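Local coordinates for DUF4785 domain-containing protein (Legionella pneumophila subsp. pneumophila, PDB 4KH9) that is of unknown function but binds calcium ions and is built of three domains, the central and C-terminal ones belonging to the E-set clan, at residues 280-285 against 328-333; 202-207 against 231-236; 3-8 against 361-366; 342-347 against 367-372; 263-268 against 354-359. All blocks are in the same frame, centred on the assembly; numbering follows the deposited sequence.

Contacts 1 and 4, both partly buried, lie in the C-terminal domain and interlock: Phe283 and Phe333 of contact 1 pack on Leu346, Leu369 and Leu372 of contact 4, and both combine regular strand bonds with an apolar interior. Contact 3 is buried; there a tyrosine hydroxyl, Leu4 and the Pro5 ring join the N-terminal segment to strand 358-368, which contacts 3, 4 and 5 all use. Contact 5 is buried and mainly polar, with one glutamine amide bonded to the N and O of Ile265. Contact 2, in the central domain, is a surface meeting of two turns bridged by water, about 12 Å from contact 5 between centres, and its Asn232 ND2 bonds Gly355 O of contact 5.

Contact 1: 280-285 against 328-333; sequences PLTFVV and VLQFTF
Val285 N donates to Leu329 O at 2.7 Å, the shortest hydrogen bond between these segments, and the N-H...O angle of 164° shows it to be nearly straight. It belongs to an antiparallel strand pair in the E-set, immunoglobulin-like beta sandwich of the C-terminal domain: the two strand axes run at 158°, and 325-333 is an outermost strand of its four-stranded sheet. Leu329 N returns a bond to Val285 O, and Phe283 pairs with Phe331 in the same two-bond fashion, which fixes the register.

The two faces of the pair differ in chemistry. Thr282, Val284, Gln330 and Thr332 share one face; there the hydroxyls of Thr282 and Thr332 make a weak bond, OG1 to OG1 3.4 Å, while Thr282 CG2 rests against Gln330 CG at 3.5 Å. On the other face Phe283, Phe331 and Phe333 form an aromatic cluster directed at Leu346 and Leu297 of the facing sheet. Phe331 holds CG between its backbone N and carbonyl carbon, and its ring receives Phe283 CB over one face, 3.8 Å from the centroid, a CH-pi contact. The planes of the Phe283 and Phe331 rings are tilted only slightly against each other, but the rings are so displaced that little of one lies over the other. Phe333 meets Phe283 differently: their edges meet, planes at 69°, with Phe333 CD2 and Phe283 CE1 3.5 Å apart. A methyl group, Val285 CG2, reaches the edge of the Phe331 ring in its plane, 3.4 Å from CE1.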
# COMPACT_ATOMS: atom_id res chain seq x y z
N PRO A 280 9.59 -39.06 15.79
CA PRO A 280 9.02 -38.27 14.67
C PRO A 280 10.02 -37.22 14.15
O PRO A 280 10.95 -36.85 14.87
CB PRO A 280 7.78 -37.63 15.31
CG PRO A 280 8.14 -37.45 16.75
CD PRO A 280 9.10 -38.57 17.10
N LEU A 281 9.84 -36.77 12.89
CA LEU A 281 10.70 -35.77 12.25
C LEU A 281 10.60 -34.46 13.00
O LEU A 281 9.63 -33.72 12.84
CB LEU A 281 10.30 -35.59 10.78
CG LEU A 281 11.33 -35.03 9.81
CD1 LEU A 281 12.76 -35.55 10.08
CD2 LEU A 281 10.92 -35.33 8.39
N THR A 282 11.61 -34.19 13.85
CA THR A 282 11.61 -33.02 14.72
C THR A 282 12.86 -32.19 14.46
O THR A 282 13.97 -32.73 14.34
CB THR A 282 11.49 -33.45 16.19
OG1 THR A 282 10.33 -34.25 16.34
CG2 THR A 282 11.35 -32.28 17.13
N PHE A 283 12.66 -30.87 14.37
CA PHE A 283 13.72 -29.91 14.13
C PHE A 283 13.77 -28.91 15.24
O PHE A 283 12.75 -28.67 15.89
CB PHE A 283 13.53 -29.19 12.78
CG PHE A 283 13.45 -30.10 11.59
CD1 PHE A 283 12.23 -30.67 11.21
CD2 PHE A 283 14.59 -30.44 10.87
CE1 PHE A 283 12.17 -31.58 10.15
CE2 PHE A 283 14.52 -31.33 9.80
CZ PHE A 283 13.31 -31.90 9.45
N VAL A 284 14.95 -28.33 15.48
CA VAL A 284 15.16 -27.30 16.49
C VAL A 284 15.83 -26.09 15.82
O VAL A 284 16.78 -26.25 15.05
CB VAL A 284 15.93 -27.76 17.76
CG1 VAL A 284 15.05 -28.61 18.67
CG2 VAL A 284 17.23 -28.49 17.42
N VAL A 285 15.33 -24.89 16.09
CA VAL A 285 15.87 -23.66 15.51
C VAL A 285 16.22 -22.71 16.64
O VAL A 285 15.39 -22.48 17.52
CB VAL A 285 14.91 -22.97 14.50
CG1 VAL A 285 15.64 -21.91 13.65
CG2 VAL A 285 14.23 -23.97 13.59
N VAL A 328 15.47 -21.75 21.80
CA VAL A 328 15.48 -22.89 20.89
C VAL A 328 14.00 -23.29 20.69
O VAL A 328 13.30 -23.60 21.66
CB VAL A 328 16.37 -24.07 21.36
CG1 VAL A 328 16.35 -25.21 20.34
CG2 VAL A 328 17.82 -23.62 21.60
N LEU A 329 13.53 -23.19 19.44
CA LEU A 329 12.16 -23.54 19.09
C LEU A 329 12.15 -24.88 18.39
O LEU A 329 13.05 -25.15 17.59
CB LEU A 329 11.49 -22.47 18.23
CG LEU A 329 10.67 -21.42 18.96
CD1 LEU A 329 11.52 -20.61 19.97
CD2 LEU A 329 10.06 -20.47 17.97
N GLN A 330 11.17 -25.70 18.70
CA GLN A 330 11.05 -27.04 18.17
C GLN A 330 9.80 -27.18 17.30
O GLN A 330 8.75 -26.68 17.67
CB GLN A 330 10.98 -28.00 19.37
CG GLN A 330 11.39 -29.41 19.05
CD GLN A 330 11.12 -30.32 20.22
OE1 GLN A 330 10.16 -31.09 20.21
NE2 GLN A 330 11.92 -30.20 21.28
N PHE A 331 9.90 -27.86 16.16
CA PHE A 331 8.75 -28.12 15.30
C PHE A 331 8.89 -29.52 14.75
O PHE A 331 10.01 -30.00 14.60
CB PHE A 331 8.55 -27.06 14.20
CG PHE A 331 9.62 -26.93 13.16
CD1 PHE A 331 10.72 -26.10 13.37
CD2 PHE A 331 9.53 -27.61 11.95
CE1 PHE A 331 11.71 -25.96 12.40
CE2 PHE A 331 10.53 -27.49 10.98
CZ PHE A 331 11.60 -26.65 11.20
N THR A 332 7.75 -30.18 14.50
CA THR A 332 7.68 -31.57 14.08
C THR A 332 6.78 -31.79 12.88
O THR A 332 5.78 -31.09 12.72
CB THR A 332 7.10 -32.41 15.27
OG1 THR A 332 7.76 -32.07 16.49
CG2 THR A 332 7.18 -33.92 15.05
N PHE A 333 7.10 -32.81 12.08
CA PHE A 333 6.28 -33.27 10.96
C PHE A 333 5.88 -34.72 11.19
O PHE A 333 6.57 -35.45 11.92
CB PHE A 333 7.01 -33.12 9.61
CG PHE A 333 7.42 -31.70 9.28
CD1 PHE A 333 6.48 -30.77 8.85
CD2 PHE A 333 8.75 -31.30 9.38
CE1 PHE A 333 6.87 -29.47 8.51
CE2 PHE A 333 9.12 -30.01 9.05
CZ PHE A 333 8.18 -29.09 8.64

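Contact 2: 202-207 against 231-236; sequences VGPKGQ and LNDRGE
Pro204 sets its ring against Asp233 and Glu236 at once. Its CD lies 3.5 Å from Asp233 OD1, the two side chains crossing at a slant. Against Glu236 the ring runs past in the opposite direction, Pro204 CB coming within 3.4 Å of Glu236 OE1, while CB and CG both lean on Glu236 CB. These are van der Waals contacts; no direct hydrogen bond joins the segments.

Gln207 supplies the polar half. Its CG sits between the backbone N and carbonyl carbon (chi1 65°) and the chain bends again at chi2. The amide divides its work: OE1 accepts from Lys205 N at 2.9 Å in the carbonyl plane, tying the side chain to its own turn, while NE2 passes Leu231 CD1 at 3.8 Å and donates to a water at 3.1 Å. That water donates in turn to Asp233 OD1, bridging the two loops, though the exact length of this short bond is doubtful. The other oxygen, Asp233 OD2, accepts from Trp238 NE1, and Gln207 NE2 also bonds Ser229 OG.

Residues 231-236 combine an Asx turn, Asn232 OD1 accepting from Arg234 N, with a type I' turn from Asp233 to Glu236. Opposite them, Gly203 to Gly206 is a type I turn with Gly206 at positive phi, and the bonds Gly206 N to Gly203 O and Gly203 N to Gln207 O are those of a beta hairpin closed by a type I turn and G1 bulge.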
# COMPACT_ATOMS: atom_id res chain seq x y z
N VAL A 202 3.87 7.21 3.38
CA VAL A 202 2.96 7.50 4.51
C VAL A 202 2.71 6.19 5.27
O VAL A 202 2.27 5.19 4.70
CB VAL A 202 1.63 8.18 4.04
CG1 VAL A 202 0.78 8.57 5.24
CG2 VAL A 202 1.91 9.42 3.19
N GLY A 203 3.00 6.23 6.55
CA GLY A 203 2.84 5.11 7.46
C GLY A 203 1.48 5.04 8.12
O GLY A 203 0.74 6.02 8.10
N PRO A 204 1.17 3.89 8.76
CA PRO A 204 -0.16 3.71 9.40
C PRO A 204 -0.51 4.74 10.47
O PRO A 204 -1.69 4.99 10.66
CB PRO A 204 -0.04 2.34 10.06
CG PRO A 204 0.99 1.63 9.29
CD PRO A 204 1.96 2.64 8.82
N LYS A 205 0.48 5.34 11.14
CA LYS A 205 0.22 6.37 12.16
C LYS A 205 0.29 7.78 11.56
O LYS A 205 0.22 8.77 12.29
CB LYS A 205 1.21 6.26 13.33
CG LYS A 205 1.11 4.97 14.18
CD LYS A 205 -0.14 4.90 15.08
CE LYS A 205 -0.19 3.65 15.93
NZ LYS A 205 0.87 3.63 16.99
N GLY A 206 0.41 7.86 10.24
CA GLY A 206 0.55 9.14 9.53
C GLY A 206 1.98 9.67 9.50
O GLY A 206 2.19 10.79 9.04
N GLN A 207 2.99 8.87 9.92
CA GLN A 207 4.39 9.33 9.85
C GLN A 207 4.82 9.41 8.35
O GLN A 207 4.40 8.58 7.53
CB GLN A 207 5.35 8.43 10.67
CG GLN A 207 5.50 6.97 10.21
CD GLN A 207 4.47 5.99 10.75
OE1 GLN A 207 3.26 6.15 10.67
NE2 GLN A 207 4.94 4.88 11.24
N LEU A 231 8.20 2.37 14.87
CA LEU A 231 6.85 2.08 15.32
C LEU A 231 6.30 0.79 14.75
O LEU A 231 6.60 0.42 13.61
CB LEU A 231 5.89 3.22 14.95
CG LEU A 231 6.24 4.63 15.38
CD1 LEU A 231 5.16 5.58 14.92
CD2 LEU A 231 6.43 4.75 16.91
N ASN A 232 5.46 0.12 15.55
CA ASN A 232 4.76 -1.10 15.20
C ASN A 232 3.58 -0.71 14.28
O ASN A 232 2.79 0.16 14.62
CB ASN A 232 4.31 -1.82 16.50
CG ASN A 232 3.41 -3.01 16.31
OD1 ASN A 232 3.27 -3.57 15.23
ND2 ASN A 232 2.78 -3.46 17.38
N ASP A 233 3.49 -1.32 13.09
CA ASP A 233 2.43 -0.99 12.13
C ASP A 233 1.10 -1.71 12.43
O ASP A 233 0.09 -1.36 11.83
CB ASP A 233 2.89 -1.32 10.70
CG ASP A 233 4.04 -0.44 10.22
OD1 ASP A 233 4.19 0.69 10.73
OD2 ASP A 233 4.74 -0.85 9.29
N ARG A 234 1.10 -2.70 13.35
CA ARG A 234 -0.05 -3.50 13.81
C ARG A 234 -0.89 -4.08 12.63
O ARG A 234 -2.12 -3.96 12.58
CB ARG A 234 -0.96 -2.69 14.76
CG ARG A 234 -0.27 -2.17 16.01
CD ARG A 234 -1.27 -1.60 16.98
NE ARG A 234 -2.04 -2.68 17.60
CZ ARG A 234 -3.02 -2.49 18.48
NH1 ARG A 234 -3.36 -1.26 18.85
NH2 ARG A 234 -3.68 -3.53 18.97
N GLY A 235 -0.20 -4.71 11.69
CA GLY A 235 -0.82 -5.33 10.52
C GLY A 235 -1.12 -4.39 9.37
O GLY A 235 -1.31 -4.87 8.24
N GLU A 236 -1.12 -3.07 9.62
CA GLU A 236 -1.42 -2.06 8.59
C GLU A 236 -0.22 -1.82 7.66
O GLU A 236 0.94 -2.06 8.04
CB GLU A 236 -1.86 -0.73 9.23
CG GLU A 236 -3.09 -0.81 10.12
CD GLU A 236 -3.30 0.43 10.97
OE1 GLU A 236 -2.44 0.72 11.84
OE2 GLU A 236 -4.34 1.10 10.80
O HOH W 1 3.14 2.47 12.05

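Contact 3: 3-8 against 361-366; sequences TLPRQP and YQYNQP
Tyr361 OH donates to Pro5 O at 2.6 Å, the one direct hydrogen bond between the segments. The hydroxyl lies in the carbonyl plane on a lone pair, with a C=O...O angle of 135°, and the carbonyl oxygen sits near the plane of the phenol ring. Tyr361 CG is anti to the backbone N (chi1 -172°), which starts the ring off toward the N-terminal segment. Around the hydroxyl the packing is apolar: Leu4 CB and Pro5 CD each come within 3.4 Å of Tyr361 OH.

Tyr363, two residues on, also touches Leu4 and Pro5. Leu4 CD2 makes an off-centre CH-pi contact 4.1 Å from the Tyr363 centroid, and Pro5 CD touches CD1 of that ring at 3.5 Å, the proline and tyrosine side chains crossing at about a right angle.

Gln7 runs alongside Tyr361 in the opposite sense, its amide turned 65° from the ring plane and NE2 at the ring edge, 3.6 Å from CD2. The amide is positioned at both ends. NE2 donates to Val360 O, just before the segment, and OE1 accepts at 3.1 Å from a water that itself accepts from Gln362 N; this water also lies above one face of the Tyr361 ring, toward the rim.

Farther out, Leu4 bonds through its backbone to Met271 and packs on Leu270 and Leu349. The chain leaves strand 2-3, outermost in the four-stranded sheet, after Thr3 and passes against strand 358-368, outermost in the five-stranded sheet of the same domain.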
# COMPACT_ATOMS: atom_id res chain seq x y z
N THR A 3 23.58 -23.05 9.47
CA THR A 3 23.55 -21.64 9.87
C THR A 3 22.75 -20.87 8.82
O THR A 3 23.02 -20.96 7.62
CB THR A 3 24.99 -21.10 10.06
OG1 THR A 3 25.60 -21.78 11.16
CG2 THR A 3 25.03 -19.57 10.31
N LEU A 4 21.75 -20.11 9.29
CA LEU A 4 20.88 -19.32 8.45
C LEU A 4 21.47 -17.92 8.22
O LEU A 4 22.30 -17.49 9.03
CB LEU A 4 19.49 -19.24 9.12
CG LEU A 4 18.69 -20.54 9.14
CD1 LEU A 4 17.65 -20.53 10.23
CD2 LEU A 4 18.07 -20.83 7.79
N PRO A 5 21.06 -17.18 7.15
CA PRO A 5 21.61 -15.82 6.95
C PRO A 5 21.40 -14.94 8.18
O PRO A 5 20.29 -14.94 8.74
CB PRO A 5 20.81 -15.29 5.75
CG PRO A 5 20.30 -16.50 5.04
CD PRO A 5 20.11 -17.56 6.08
N ARG A 6 22.45 -14.23 8.65
CA ARG A 6 22.35 -13.37 9.83
C ARG A 6 21.49 -12.15 9.57
O ARG A 6 21.54 -11.57 8.49
CB ARG A 6 23.74 -12.91 10.34
CG ARG A 6 24.68 -14.02 10.81
CD ARG A 6 25.73 -13.52 11.81
NE ARG A 6 26.59 -12.45 11.28
CZ ARG A 6 27.77 -12.64 10.69
NH1 ARG A 6 28.25 -13.87 10.54
NH2 ARG A 6 28.47 -11.61 10.25
N GLN A 7 20.70 -11.76 10.58
CA GLN A 7 19.84 -10.58 10.56
C GLN A 7 19.91 -9.92 11.94
O GLN A 7 19.40 -10.48 12.90
CB GLN A 7 18.38 -10.94 10.16
CG GLN A 7 17.38 -9.76 10.20
CD GLN A 7 15.93 -10.20 9.99
OE1 GLN A 7 15.45 -10.31 8.85
NE2 GLN A 7 15.20 -10.47 11.08
N PRO A 8 20.58 -8.76 12.08
CA PRO A 8 20.60 -8.07 13.38
C PRO A 8 19.18 -7.74 13.85
O PRO A 8 18.37 -7.31 13.05
CB PRO A 8 21.39 -6.79 13.09
CG PRO A 8 22.18 -7.10 11.87
CD PRO A 8 21.28 -7.96 11.05
N TYR A 361 11.29 -12.51 9.95
CA TYR A 361 12.42 -13.27 9.43
C TYR A 361 11.91 -14.35 8.52
O TYR A 361 10.96 -15.05 8.86
CB TYR A 361 13.29 -13.90 10.54
CG TYR A 361 14.57 -14.53 10.03
CD1 TYR A 361 14.56 -15.80 9.45
CD2 TYR A 361 15.78 -13.84 10.07
CE1 TYR A 361 15.71 -16.35 8.89
CE2 TYR A 361 16.95 -14.40 9.54
CZ TYR A 361 16.91 -15.66 8.95
OH TYR A 361 18.04 -16.24 8.42
N GLN A 362 12.54 -14.49 7.35
CA GLN A 362 12.19 -15.57 6.45
C GLN A 362 13.39 -16.03 5.65
O GLN A 362 14.23 -15.22 5.23
CB GLN A 362 11.03 -15.21 5.51
CG GLN A 362 11.17 -13.92 4.71
CD GLN A 362 9.82 -13.44 4.22
OE1 GLN A 362 9.03 -14.20 3.64
NE2 GLN A 362 9.55 -12.16 4.43
N TYR A 363 13.47 -17.34 5.49
CA TYR A 363 14.43 -18.04 4.66
C TYR A 363 13.61 -18.90 3.71
O TYR A 363 13.02 -19.88 4.14
CB TYR A 363 15.43 -18.83 5.51
CG TYR A 363 16.52 -19.44 4.67
CD1 TYR A 363 17.45 -18.64 4.01
CD2 TYR A 363 16.59 -20.81 4.48
CE1 TYR A 363 18.44 -19.20 3.21
CE2 TYR A 363 17.59 -21.38 3.69
CZ TYR A 363 18.52 -20.57 3.07
OH TYR A 363 19.49 -21.13 2.27
N ASN A 364 13.51 -18.48 2.43
CA ASN A 364 12.69 -19.15 1.42
C ASN A 364 13.52 -19.97 0.41
O ASN A 364 13.11 -20.14 -0.74
CB ASN A 364 11.85 -18.11 0.66
CG ASN A 364 10.98 -17.29 1.57
OD1 ASN A 364 10.00 -17.78 2.15
ND2 ASN A 364 11.35 -16.02 1.74
N GLN A 365 14.67 -20.49 0.85
CA GLN A 365 15.49 -21.37 0.02
C GLN A 365 15.36 -22.82 0.50
O GLN A 365 15.32 -23.03 1.71
CB GLN A 365 16.97 -20.94 0.03
CG GLN A 365 17.34 -19.81 -0.93
CD GLN A 365 18.85 -19.65 -0.94
OE1 GLN A 365 19.42 -18.88 -0.17
NE2 GLN A 365 19.53 -20.44 -1.77
N PRO A 366 15.33 -23.83 -0.42
CA PRO A 366 15.27 -25.24 0.03
C PRO A 366 16.45 -25.63 0.91
O PRO A 366 17.59 -25.21 0.66
CB PRO A 366 15.30 -26.02 -1.29
CG PRO A 366 14.82 -25.07 -2.32
CD PRO A 366 15.38 -23.75 -1.89
O HOH W 2 14.44 -12.38 6.78

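Contact 4: 342-347 against 367-372; sequences DNLYLG and VKLSQL
Leu369 reaches back onto Leu344 and Tyr345 across the open end of the hairpin formed by strands 345-353 and 358-368. Its CB stands 4.1 Å from Leu344 O, and CG, anti to the carbonyl carbon (chi1 -54°), comes closer to that oxygen, at 3.4 Å. There the side chain forks. CD1 goes to the side chain of Leu344, 3.8 Å from its CB, the two leucines crossing at a slant; CD2 lies 4.0 Å from Tyr345 CA and meets Phe283 of the facing sheet.

The backbone supports this placement. Leu346 and Val367 are an antiparallel hydrogen-bonded pair, Leu346 N to Val367 O 2.8 Å and Val367 N to Leu346 O 2.9 Å. Two residues on, past the non-hydrogen-bonded pair Tyr345-Lys368, Leu369 N to Leu344 O is weak at 3.5 Å, where the chain turns into the 3-10 segment 369-371. Gln371 OE1 accepts from Lys368 N, and Leu372 swings round to bring CD1 within 3.7 Å of Leu346 CD1.

With one firm pair and then a single weak bond, while leucine contacts continue, the end of the hairpin is probably held largely by apolar packing.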
# COMPACT_ATOMS: atom_id res chain seq x y z
N ASP A 342 16.90 -38.27 2.32
CA ASP A 342 17.38 -37.88 0.99
C ASP A 342 16.26 -37.35 0.08
O ASP A 342 16.52 -36.52 -0.79
CB ASP A 342 18.07 -39.07 0.30
CG ASP A 342 19.35 -39.55 0.95
OD1 ASP A 342 20.12 -38.70 1.44
OD2 ASP A 342 19.62 -40.77 0.88
N ASN A 343 15.03 -37.87 0.27
CA ASN A 343 13.87 -37.50 -0.54
C ASN A 343 13.02 -36.41 0.17
O ASN A 343 11.89 -36.14 -0.26
CB ASN A 343 13.03 -38.76 -0.83
CG ASN A 343 12.08 -38.66 -2.01
OD1 ASN A 343 12.17 -37.77 -2.87
ND2 ASN A 343 11.15 -39.60 -2.07
N LEU A 344 13.55 -35.76 1.23
CA LEU A 344 12.83 -34.71 1.97
C LEU A 344 13.66 -33.44 2.16
O LEU A 344 14.88 -33.53 2.30
CB LEU A 344 12.39 -35.20 3.37
CG LEU A 344 11.36 -36.33 3.46
CD1 LEU A 344 11.34 -36.91 4.86
CD2 LEU A 344 9.97 -35.87 3.05
N TYR A 345 12.99 -32.27 2.20
CA TYR A 345 13.66 -31.00 2.47
C TYR A 345 12.68 -29.96 3.07
O TYR A 345 11.46 -30.12 2.97
CB TYR A 345 14.37 -30.44 1.22
CG TYR A 345 13.50 -29.86 0.13
CD1 TYR A 345 13.11 -28.53 0.16
CD2 TYR A 345 13.16 -30.62 -0.99
CE1 TYR A 345 12.33 -27.98 -0.86
CE2 TYR A 345 12.40 -30.08 -2.03
CZ TYR A 345 11.99 -28.75 -1.96
OH TYR A 345 11.23 -28.20 -2.97
N LEU A 346 13.24 -28.92 3.72
CA LEU A 346 12.48 -27.81 4.30
C LEU A 346 12.37 -26.72 3.26
O LEU A 346 13.41 -26.18 2.86
CB LEU A 346 13.12 -27.28 5.60
CG LEU A 346 13.14 -28.21 6.81
CD1 LEU A 346 13.95 -27.59 7.95
CD2 LEU A 346 11.75 -28.54 7.26
N GLY A 347 11.15 -26.45 2.80
CA GLY A 347 10.87 -25.43 1.78
C GLY A 347 11.14 -24.01 2.23
O GLY A 347 11.66 -23.18 1.47
N VAL A 367 16.19 -26.39 1.99
CA VAL A 367 17.23 -26.91 2.89
C VAL A 367 17.03 -28.40 2.96
O VAL A 367 16.05 -28.86 3.53
CB VAL A 367 17.31 -26.26 4.31
CG1 VAL A 367 18.53 -26.79 5.08
CG2 VAL A 367 17.38 -24.74 4.25
N LYS A 368 17.95 -29.16 2.34
CA LYS A 368 17.94 -30.62 2.34
C LYS A 368 18.17 -31.10 3.76
O LYS A 368 18.94 -30.46 4.48
CB LYS A 368 19.02 -31.16 1.37
CG LYS A 368 18.77 -30.83 -0.11
CD LYS A 368 20.01 -31.01 -0.99
CE LYS A 368 20.40 -32.45 -1.25
NZ LYS A 368 21.56 -32.54 -2.18
N LEU A 369 17.50 -32.18 4.19
CA LEU A 369 17.66 -32.69 5.56
C LEU A 369 19.11 -33.15 5.81
O LEU A 369 19.56 -33.13 6.96
CB LEU A 369 16.69 -33.83 5.92
CG LEU A 369 15.18 -33.63 5.73
CD1 LEU A 369 14.41 -34.70 6.51
CD2 LEU A 369 14.70 -32.25 6.17
N SER A 370 19.83 -33.53 4.73
CA SER A 370 21.23 -33.97 4.72
C SER A 370 22.19 -32.83 5.11
O SER A 370 23.38 -33.07 5.35
CB SER A 370 21.60 -34.52 3.34
OG SER A 370 21.45 -33.52 2.33
N GLN A 371 21.67 -31.59 5.15
CA GLN A 371 22.40 -30.38 5.56
C GLN A 371 22.14 -30.09 7.07
O GLN A 371 22.89 -29.33 7.69
CB GLN A 371 21.97 -29.17 4.70
CG GLN A 371 22.29 -29.29 3.21
CD GLN A 371 21.91 -28.05 2.45
OE1 GLN A 371 20.90 -28.01 1.75
NE2 GLN A 371 22.72 -27.01 2.57
N LEU A 372 21.07 -30.71 7.63
CA LEU A 372 20.58 -30.54 9.01
C LEU A 372 20.98 -31.71 9.92
O LEU A 372 20.74 -31.67 11.13
CB LEU A 372 19.04 -30.40 8.98
CG LEU A 372 18.50 -29.34 8.01
CD1 LEU A 372 17.07 -29.62 7.60
CD2 LEU A 372 18.65 -27.95 8.58

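Contact 5: 263-268 against 354-359; sequences YSIPSA and YGQLKT
Residues 263-267 run at 94° to residues 356-359, and no strand bridge joins them. Instead the Gln356 side chain takes the place of a neighbouring peptide. Its CG is anti to the carbonyl carbon and the chain runs extended beyond it, meeting Ile265 at about a right angle. OE1 accepts from Ile265 N at 2.9 Å with an N-H...O angle of 177°, the donor lying in the amide's carbonyl plane on a lone pair. NE2 donates to Ile265 O at 3.1 Å, with that oxygen only 2° out of the amide plane. Two nearly straight bonds therefore fix the flip of the amide, and NE2 also bonds Asp353 OD2.

Ile265 O is gripped a second time, by Ser267 N at 2.7 Å, which closes an inverse gamma turn centred on Pro266. This turn lies in the link between strand 251-264 of the central E-set domain and strand 268-278 of the C-terminal one. Gln356 belongs to the hairpin loop between strands 345-353 and 358-368, where Leu357 and Lys358 both face Asp353 in a G1 beta bulge.

Beside the amide, Ser264 CB packs on Lys358 CB at 3.7 Å. Lys358 bends at chi2 and lays its CD 3.8 Å from Tyr263 O, before NZ bonds Ser262 OG. Ser264 OG, which has a firmer partner in Gln174 NE2, gives a weak bond to Thr359 O at 3.4 Å.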
# COMPACT_ATOMS: atom_id res chain seq x y z
N TYR A 263 5.80 -3.22 5.88
CA TYR A 263 7.04 -2.88 6.60
C TYR A 263 7.07 -3.54 7.98
O TYR A 263 6.06 -3.52 8.67
CB TYR A 263 7.15 -1.35 6.73
CG TYR A 263 8.29 -0.87 7.60
CD1 TYR A 263 9.59 -0.84 7.12
CD2 TYR A 263 8.07 -0.48 8.92
CE1 TYR A 263 10.64 -0.38 7.91
CE2 TYR A 263 9.12 -0.01 9.72
CZ TYR A 263 10.41 0.03 9.20
OH TYR A 263 11.46 0.46 9.95
N SER A 264 8.24 -4.06 8.42
CA SER A 264 8.33 -4.63 9.78
C SER A 264 9.67 -4.28 10.47
O SER A 264 10.65 -3.92 9.82
CB SER A 264 8.14 -6.14 9.76
OG SER A 264 9.21 -6.81 9.11
N ILE A 265 9.69 -4.42 11.77
CA ILE A 265 10.87 -4.27 12.61
C ILE A 265 11.45 -5.69 12.82
O ILE A 265 10.68 -6.59 13.15
CB ILE A 265 10.51 -3.54 13.92
CG1 ILE A 265 10.11 -2.07 13.63
CG2 ILE A 265 11.66 -3.59 14.93
CD1 ILE A 265 8.94 -1.65 14.41
N PRO A 266 12.75 -5.93 12.59
CA PRO A 266 13.29 -7.30 12.77
C PRO A 266 13.43 -7.63 14.26
O PRO A 266 14.53 -7.69 14.79
CB PRO A 266 14.64 -7.23 12.04
CG PRO A 266 15.06 -5.79 12.15
CD PRO A 266 13.80 -4.98 12.13
N SER A 267 12.28 -7.81 14.94
CA SER A 267 12.14 -8.04 16.39
C SER A 267 12.73 -9.37 16.85
O SER A 267 12.95 -9.56 18.04
CB SER A 267 10.67 -7.99 16.78
OG SER A 267 9.87 -8.75 15.88
N ALA A 268 12.97 -10.30 15.91
CA ALA A 268 13.55 -11.61 16.19
C ALA A 268 14.11 -12.21 14.91
O ALA A 268 13.64 -11.90 13.81
CB ALA A 268 12.52 -12.54 16.81
N TYR A 354 3.36 -11.77 16.19
CA TYR A 354 1.93 -11.46 16.30
C TYR A 354 1.67 -10.08 16.87
O TYR A 354 0.57 -9.57 16.70
CB TYR A 354 1.20 -12.51 17.12
CG TYR A 354 1.01 -13.80 16.36
CD1 TYR A 354 0.06 -13.91 15.35
CD2 TYR A 354 1.74 -14.94 16.68
CE1 TYR A 354 -0.16 -15.10 14.68
CE2 TYR A 354 1.53 -16.15 16.03
CZ TYR A 354 0.59 -16.22 15.01
OH TYR A 354 0.38 -17.40 14.34
N GLY A 355 2.69 -9.47 17.49
CA GLY A 355 2.59 -8.10 17.98
C GLY A 355 2.53 -7.13 16.82
O GLY A 355 1.90 -6.08 16.91
N GLN A 356 3.18 -7.50 15.70
CA GLN A 356 3.24 -6.70 14.48
C GLN A 356 2.31 -7.23 13.41
O GLN A 356 1.94 -6.47 12.51
CB GLN A 356 4.67 -6.70 13.92
CG GLN A 356 5.64 -5.84 14.71
CD GLN A 356 6.97 -5.80 14.01
OE1 GLN A 356 7.14 -5.10 13.02
NE2 GLN A 356 7.90 -6.60 14.47
N LEU A 357 1.97 -8.53 13.48
CA LEU A 357 1.20 -9.27 12.49
C LEU A 357 1.96 -9.18 11.17
O LEU A 357 1.40 -8.94 10.10
CB LEU A 357 -0.27 -8.78 12.39
CG LEU A 357 -1.17 -9.12 13.58
CD1 LEU A 357 -2.44 -8.29 13.55
CD2 LEU A 357 -1.53 -10.61 13.59
N LYS A 358 3.29 -9.35 11.28
CA LYS A 358 4.24 -9.36 10.18
C LYS A 358 5.23 -10.51 10.31
O LYS A 358 5.58 -10.92 11.44
CB LYS A 358 5.03 -8.02 10.11
CG LYS A 358 4.24 -6.74 9.90
CD LYS A 358 3.77 -6.54 8.47
CE LYS A 358 2.73 -5.44 8.38
NZ LYS A 358 2.09 -5.42 7.04
N THR A 359 5.71 -11.01 9.16
CA THR A 359 6.83 -11.95 9.08
C THR A 359 8.05 -11.10 9.37
O THR A 359 8.22 -10.05 8.71
CB THR A 359 6.83 -12.66 7.70
OG1 THR A 359 5.67 -13.47 7.62
CG2 THR A 359 8.04 -13.55 7.50